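Local coordinates for RegF protein (PDB 4HOJ) that binds glutathione and, as a stringent starvation protein A homologue of the GST superfamily, probably acts in the starvation response, at residues P13-R17 with E100-F104; V54-R58 with Y71-R75. All blocks are in the same frame, centred on the assembly; numbering follows the deposited sequence.

Contact 1: P13-R17 with E100-F104. With GSH (glutathione), chain C.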
loop_
_atom_site.group_PDB
_atom_site.type_symbol
_atom_site.label_atom_id
_atom_site.label_comp_id
_atom_site.label_asym_id
_atom_site.label_seq_id
_atom_site.Cartn_x
_atom_site.Cartn_y
_atom_site.Cartn_z
ATOM N N PRO A 13 -13.496 -5.843 10.147
ATOM C CA PRO A 13 -12.659 -4.746 10.680
ATOM C C PRO A 13 -12.224 -3.767 9.599
ATOM O O PRO A 13 -11.944 -2.603 9.909
ATOM C CB PRO A 13 -11.460 -5.479 11.352
ATOM C CG PRO A 13 -11.425 -6.874 10.641
ATOM C CD PRO A 13 -12.921 -7.187 10.355
ATOM N N PHE A 14 -12.100 -4.218 8.351
ATOM C CA PHE A 14 -11.657 -3.341 7.271
ATOM C C PHE A 14 -12.744 -2.411 6.876
ATOM O O PHE A 14 -12.505 -1.210 6.688
ATOM C CB PHE A 14 -11.136 -4.185 6.091
ATOM C CG PHE A 14 -10.004 -5.090 6.496
ATOM C CD1 PHE A 14 -8.749 -4.556 6.707
ATOM C CD2 PHE A 14 -10.209 -6.412 6.738
ATOM C CE1 PHE A 14 -7.697 -5.352 7.086
ATOM C CE2 PHE A 14 -9.165 -7.240 7.181
ATOM C CZ PHE A 14 -7.898 -6.696 7.356
ATOM N N SER A 15 -13.997 -2.890 6.878
ATOM C CA SER A 15 -15.166 -2.008 6.688
ATOM C C SER A 15 -15.322 -1.006 7.852
ATOM O O SER A 15 -15.723 0.143 7.650
ATOM C CB SER A 15 -16.477 -2.862 6.600
ATOM O OG SER A 15 -16.427 -3.733 5.441
ATOM N N HIS A 16 -15.013 -1.487 9.047
ATOM C CA HIS A 16 -15.087 -0.671 10.245
ATOM C C HIS A 16 -14.171 0.567 10.092
ATOM O O HIS A 16 -14.555 1.694 10.439
ATOM C CB HIS A 16 -14.707 -1.560 11.417
ATOM C CG HIS A 16 -14.946 -0.955 12.757
ATOM N ND1 HIS A 16 -14.630 -1.647 13.896
ATOM C CD2 HIS A 16 -15.387 0.283 13.147
ATOM C CE1 HIS A 16 -14.924 -0.893 14.953
ATOM N NE2 HIS A 16 -15.375 0.290 14.528
ATOM N N ARG A 17 -12.987 0.389 9.476
ATOM C CA ARG A 17 -12.083 1.533 9.293
ATOM C C ARG A 17 -12.786 2.592 8.469
ATOM O O ARG A 17 -12.717 3.796 8.786
ATOM C CB ARG A 17 -10.799 1.159 8.506
ATOM C CG ARG A 17 -9.901 0.168 9.137
ATOM C CD ARG A 17 -8.782 -0.165 8.140
ATOM N NE ARG A 17 -7.652 -0.841 8.785
ATOM C CZ ARG A 17 -6.667 -1.400 8.074
ATOM N NH1 ARG A 17 -6.758 -1.546 6.735
ATOM N NH2 ARG A 17 -5.643 -1.876 8.755
ATOM N N GLU A 100 -0.202 -3.193 7.847
ATOM C CA GLU A 100 -0.854 -4.100 6.929
ATOM C C GLU A 100 -0.096 -5.358 6.821
ATOM O O GLU A 100 -0.668 -6.459 6.766
ATOM C CB GLU A 100 -1.106 -3.524 5.503
ATOM C CG GLU A 100 -2.317 -2.586 5.235
ATOM C CD GLU A 100 -3.688 -2.811 6.017
ATOM O OE1 GLU A 100 -4.790 -3.076 5.458
ATOM O OE2 GLU A 100 -3.587 -2.642 7.164
ATOM N N LYS A 101 1.239 -5.260 6.771
ATOM C CA LYS A 101 2.071 -6.441 6.520
ATOM C C LYS A 101 2.354 -7.287 7.780
ATOM O O LYS A 101 2.630 -8.471 7.664
ATOM C CB LYS A 101 3.409 -5.971 5.919
ATOM C CG LYS A 101 4.452 -7.053 5.709
ATOM C CD LYS A 101 5.559 -6.562 4.784
ATOM C CE LYS A 101 6.634 -7.614 4.670
ATOM N NZ LYS A 101 7.669 -7.316 3.646
ATOM N N GLU A 102 2.286 -6.652 8.953
ATOM C CA GLU A 102 2.736 -7.307 10.203
ATOM C C GLU A 102 1.631 -7.502 11.228
ATOM O O GLU A 102 1.828 -8.258 12.204
ATOM C CB GLU A 102 3.858 -6.479 10.843
ATOM C CG GLU A 102 5.039 -6.275 9.920
ATOM C CD GLU A 102 6.027 -5.257 10.437
ATOM O OE1 GLU A 102 5.967 -4.899 11.623
ATOM O OE2 GLU A 102 6.843 -4.784 9.615
ATOM N N LEU A 103 0.501 -6.834 11.077
ATOM C CA LEU A 103 -0.646 -7.006 12.006
ATOM C C LEU A 103 -1.877 -7.472 11.271
ATOM O O LEU A 103 -2.500 -8.468 11.650
ATOM C CB LEU A 103 -0.951 -5.703 12.736
ATOM C CG LEU A 103 0.071 -5.227 13.764
ATOM C CD1 LEU A 103 -0.357 -3.850 14.258
ATOM C CD2 LEU A 103 0.186 -6.218 14.955
ATOM N N PHE A 104 -2.240 -6.779 10.203
ATOM C CA PHE A 104 -3.525 -7.052 9.551
ATOM C C PHE A 104 -3.489 -8.285 8.676
ATOM O O PHE A 104 -4.542 -8.823 8.327
ATOM C CB PHE A 104 -4.124 -5.788 8.893
ATOM C CG PHE A 104 -4.680 -4.847 9.922
ATOM C CD1 PHE A 104 -3.851 -3.920 10.565
ATOM C CD2 PHE A 104 -6.009 -4.938 10.340
ATOM C CE1 PHE A 104 -4.321 -3.113 11.546
ATOM C CE2 PHE A 104 -6.537 -4.090 11.317
ATOM C CZ PHE A 104 -5.667 -3.172 11.936
HETATM N N1 GSH C . -7.153 -5.756 2.138
HETATM C CA1 GSH C . -8.629 -5.631 2.317
HETATM C C1 GSH C . -8.974 -4.264 2.782
HETATM O O11 GSH C . -10.066 -3.741 2.445
HETATM O O12 GSH C . -8.161 -3.692 3.532
HETATM C CB1 GSH C . -9.179 -6.747 3.216
HETATM C CG1 GSH C . -10.710 -6.820 3.225
HETATM C CD1 GSH C . -11.170 -8.135 3.826
HETATM O OE1 GSH C . -10.422 -8.976 4.270
HETATM N N2 GSH C . -12.553 -8.235 3.864
HETATM C CA2 GSH C . -13.141 -9.470 4.382
HETATM C C2 GSH C . -13.924 -10.074 3.243
HETATM O O2 GSH C . -14.613 -9.489 2.423
HETATM C CB2 GSH C . -14.105 -9.288 5.506
HETATM S SG2 GSH C . -13.424 -8.457 6.913
HETATM N N3 GSH C . -13.907 -11.531 3.251
HETATM C CA3 GSH C . -14.604 -12.292 2.230
HETATM C C3 GSH C . -13.573 -13.071 1.475
HETATM O O31 GSH C . -12.306 -12.938 1.585
HETATM O O32 GSH C . -14.035 -13.900 0.658
#
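Arg17 meets Glu100 and Phe104 through a chain that leaves its helix with CG anti to the carbonyl carbon (chi1 -63°) and then runs extended from CG to NE, carrying the guanidinium across the interface between the two domains of the glutathione transferase fold. From the helical domain Glu100 bends at chi2 (-35°), which swings its carboxylate round to the arginine, both oxygens within reach of the guanidinium. The grip is end-on and bidentate: NH1 of Arg17 donates to OE1 of Glu100 at 2.8 Å, and NH2 of Arg17 to OE2 of Glu100 at 2.7 Å. Both bonds are nearly straight and lie close to the guanidinium plane. The carboxylate is twisted 39° against that plane, and OE1 is accordingly approached from above the carboxylate; OE2 is met on its syn side.

The same NH2 sits over the centre of the Phe104 ring, and CZ of Arg17 stands 4.2 Å from that ring's centroid, almost on its normal, a cation-pi contact. Further bonds from Arg17 to Ser65 OG and the carbonyl of Ala155 fix the rotation of the guanidinium, and the bond to Ser65 ties it to a residue that itself binds glutathione. The thioredoxin-like domain, with helix 13-25, is thus joined to the helical domain at the ligand pocket.

Phe14 fills in beside Arg17 and Phe104, its CE1 3.7 Å from CD2 of Phe104, with the two rings set obliquely. One face of the Phe14 ring carries CB1 of glutathione, and its CD1 lies 3.3 Å from the ligand's carboxylate atom O12.

Contact 2: V54-R58 with Y71-R75; sequences VLVER and YIDER
Glu57, Leu55 and Tyr71 carry most of this contact, in which a strand of the thioredoxin-like domain's mixed sheet is packed against the helix 65-75. Strand 54-57 lies inside that sheet, between strands 5-8 and 60-63. Its N-to-C direction differs by 31° from that of segment 71-75, so the two run roughly parallel, their axes 12.0 Å apart at closest approach. That spacing is bridged by side chains.

Glu57 reaches across fully extended, with CG anti to its backbone nitrogen (chi1 -175°), and delivers its carboxylate to two residues one helical turn apart. Tyr71 OH donates to OE1 of Glu57 at 2.6 Å, arriving on the anti side of the carboxylate and tilted out of its plane; the oxygen itself lies at the edge of the phenol ring, and the ring and carboxylate planes are close to perpendicular. Arg75 comes to meet Glu57 from the opposite direction to the glutamate chain and binds side-on. Its NE gives a bond of 3.0 Å to OE1 of Glu57, while its NH2 gives one of 2.7 Å to OE2 of Glu57, both on the syn side. Guanidinium and carboxylate are nearly coplanar, yet the bonds are bent, at about 140°. Tyr71 OH and Arg75 NE reach OE1 from the same face of its plane, and this pair of donors probably favours the charged carboxylate.

Deeper in, the contact is apolar. Leu55 crosses Tyr71 at about a right angle, and its CD2 touches both Tyr71 and Ile72, the latter also packing on Val21 and Leu22 of helix 13-25. Tyr71 also rests on Leu60 and Leu62 of the neighbouring strand and on Val87 of the second subunit. Between the two segments, the closest apolar approach is 3.7 Å, from CD2 of Leu55 to CD2 of Tyr71.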
loop_
_atom_site.group_PDB
_atom_site.type_symbol
_atom_site.label_atom_id
_atom_site.label_comp_id
_atom_site.label_asym_id
_atom_site.label_seq_id
_atom_site.Cartn_x
_atom_site.Cartn_y
_atom_site.Cartn_z
ATOM N N VAL A 54 -16.096 -1.865 -0.217
ATOM C CA VAL A 54 -16.019 -1.202 -1.521
ATOM C C VAL A 54 -16.668 0.168 -1.359
ATOM O O VAL A 54 -17.690 0.298 -0.631
ATOM C CB VAL A 54 -16.775 -1.998 -2.572
ATOM C CG1 VAL A 54 -16.916 -1.244 -3.896
ATOM C CG2 VAL A 54 -16.050 -3.341 -2.800
ATOM N N LEU A 55 -16.114 1.217 -1.948
ATOM C CA LEU A 55 -16.773 2.496 -1.985
ATOM C C LEU A 55 -17.136 2.819 -3.417
ATOM O O LEU A 55 -16.289 2.673 -4.340
ATOM C CB LEU A 55 -15.856 3.564 -1.422
ATOM C CG LEU A 55 -16.500 4.941 -1.209
ATOM C CD1 LEU A 55 -17.282 4.958 0.122
ATOM C CD2 LEU A 55 -15.465 6.065 -1.199
ATOM N N VAL A 56 -18.366 3.284 -3.626
ATOM C CA VAL A 56 -18.805 3.760 -4.928
ATOM C C VAL A 56 -19.223 5.196 -4.814
ATOM O O VAL A 56 -20.025 5.551 -3.933
ATOM C CB VAL A 56 -19.967 2.899 -5.493
ATOM C CG1 VAL A 56 -20.489 3.493 -6.828
ATOM C CG2 VAL A 56 -19.491 1.450 -5.673
ATOM N N GLU A 57 -18.708 6.058 -5.678
ATOM C CA GLU A 57 -19.254 7.405 -5.774
ATOM C C GLU A 57 -19.321 7.753 -7.240
ATOM O O GLU A 57 -18.282 7.880 -7.916
ATOM C CB GLU A 57 -18.384 8.408 -5.022
ATOM C CG GLU A 57 -19.031 9.762 -5.044
ATOM C CD GLU A 57 -18.283 10.838 -4.274
ATOM O OE1 GLU A 57 -17.076 10.676 -3.986
ATOM O OE2 GLU A 57 -18.941 11.872 -3.969
ATOM N N ARG A 58 -20.540 7.873 -7.763
ATOM C CA ARG A 58 -20.755 8.034 -9.195
ATOM C C ARG A 58 -20.010 6.931 -9.954
ATOM O O ARG A 58 -20.237 5.759 -9.715
ATOM C CB ARG A 58 -20.344 9.432 -9.671
ATOM C CG ARG A 58 -21.135 10.557 -8.978
ATOM C CD ARG A 58 -20.616 11.944 -9.358
ATOM N NE ARG A 58 -21.223 13.008 -8.554
ATOM C CZ ARG A 58 -22.105 13.889 -9.018
ATOM N NH1 ARG A 58 -22.488 13.835 -10.285
ATOM N NH2 ARG A 58 -22.605 14.822 -8.211
ATOM N N TYR A 71 -8.836 8.304 -0.199
ATOM C CA TYR A 71 -9.755 9.024 -1.064
ATOM C C TYR A 71 -10.696 9.885 -0.239
ATOM O O TYR A 71 -10.829 11.075 -0.506
ATOM C CB TYR A 71 -10.527 8.046 -1.985
ATOM C CG TYR A 71 -11.611 8.738 -2.740
ATOM C CD1 TYR A 71 -11.322 9.553 -3.822
ATOM C CD2 TYR A 71 -12.935 8.564 -2.381
ATOM C CE1 TYR A 71 -12.336 10.185 -4.526
ATOM C CE2 TYR A 71 -13.964 9.205 -3.068
ATOM C CZ TYR A 71 -13.663 10.010 -4.127
ATOM O OH TYR A 71 -14.667 10.617 -4.836
ATOM N N ILE A 72 -11.332 9.306 0.772
ATOM C CA ILE A 72 -12.288 10.069 1.548
ATOM C C ILE A 72 -11.601 11.310 2.165
ATOM O O ILE A 72 -12.174 12.403 2.195
ATOM C CB ILE A 72 -12.963 9.193 2.592
ATOM C CG1 ILE A 72 -13.835 8.158 1.907
ATOM C CG2 ILE A 72 -13.858 10.089 3.493
ATOM C CD1 ILE A 72 -14.243 7.038 2.862
ATOM N N ASP A 73 -10.376 11.113 2.658
ATOM C CA ASP A 73 -9.677 12.209 3.300
ATOM C C ASP A 73 -9.407 13.344 2.319
ATOM O O ASP A 73 -9.417 14.520 2.708
ATOM C CB ASP A 73 -8.353 11.714 3.894
ATOM C CG ASP A 73 -7.771 12.667 4.897
ATOM O OD1 ASP A 73 -8.555 13.279 5.680
ATOM O OD2 ASP A 73 -6.537 12.842 4.933
ATOM N N GLU A 74 -9.133 13.004 1.056
ATOM C CA GLU A 74 -8.840 14.012 0.060
ATOM C C GLU A 74 -10.132 14.617 -0.483
ATOM O O GLU A 74 -10.176 15.820 -0.811
ATOM C CB GLU A 74 -7.923 13.464 -1.061
ATOM C CG GLU A 74 -6.515 13.124 -0.547
ATOM C CD GLU A 74 -5.523 12.799 -1.650
ATOM O OE1 GLU A 74 -5.974 12.599 -2.806
ATOM O OE2 GLU A 74 -4.300 12.745 -1.340
ATOM N N ARG A 75 -11.194 13.824 -0.552
ATOM C CA ARG A 75 -12.450 14.218 -1.162
ATOM C C ARG A 75 -13.249 15.185 -0.258
ATOM O O ARG A 75 -13.950 16.095 -0.743
ATOM C CB ARG A 75 -13.240 12.950 -1.459
ATOM C CG ARG A 75 -14.645 13.144 -1.862
ATOM C CD ARG A 75 -14.746 13.504 -3.319
ATOM N NE ARG A 75 -16.158 13.541 -3.642
ATOM C CZ ARG A 75 -16.990 14.511 -3.271
ATOM N NH1 ARG A 75 -16.541 15.560 -2.589
ATOM N NH2 ARG A 75 -18.274 14.440 -3.602
#

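How the contacts relate
Contact 2 is nested along the chain within the loop that contact 1 closes: 54-58 and 71-75 both fall between 13-17 and 100-104. Their centres are 18 Å apart and their nearest atoms about 6 Å, so they do not touch. Helix 65-75 connects them: Ser65, its first residue, binds glutathione and Arg17, whereas its C-terminal end meets the strand in contact 2. Contact 1 lines the glutathione pocket and joins the two domains; contact 2 is internal to the thioredoxin-like domain, with the side chain of Leu55 about 10 Å from the bound glutathione. Both reach the second subunit, through Lys101 and Glu74 respectively.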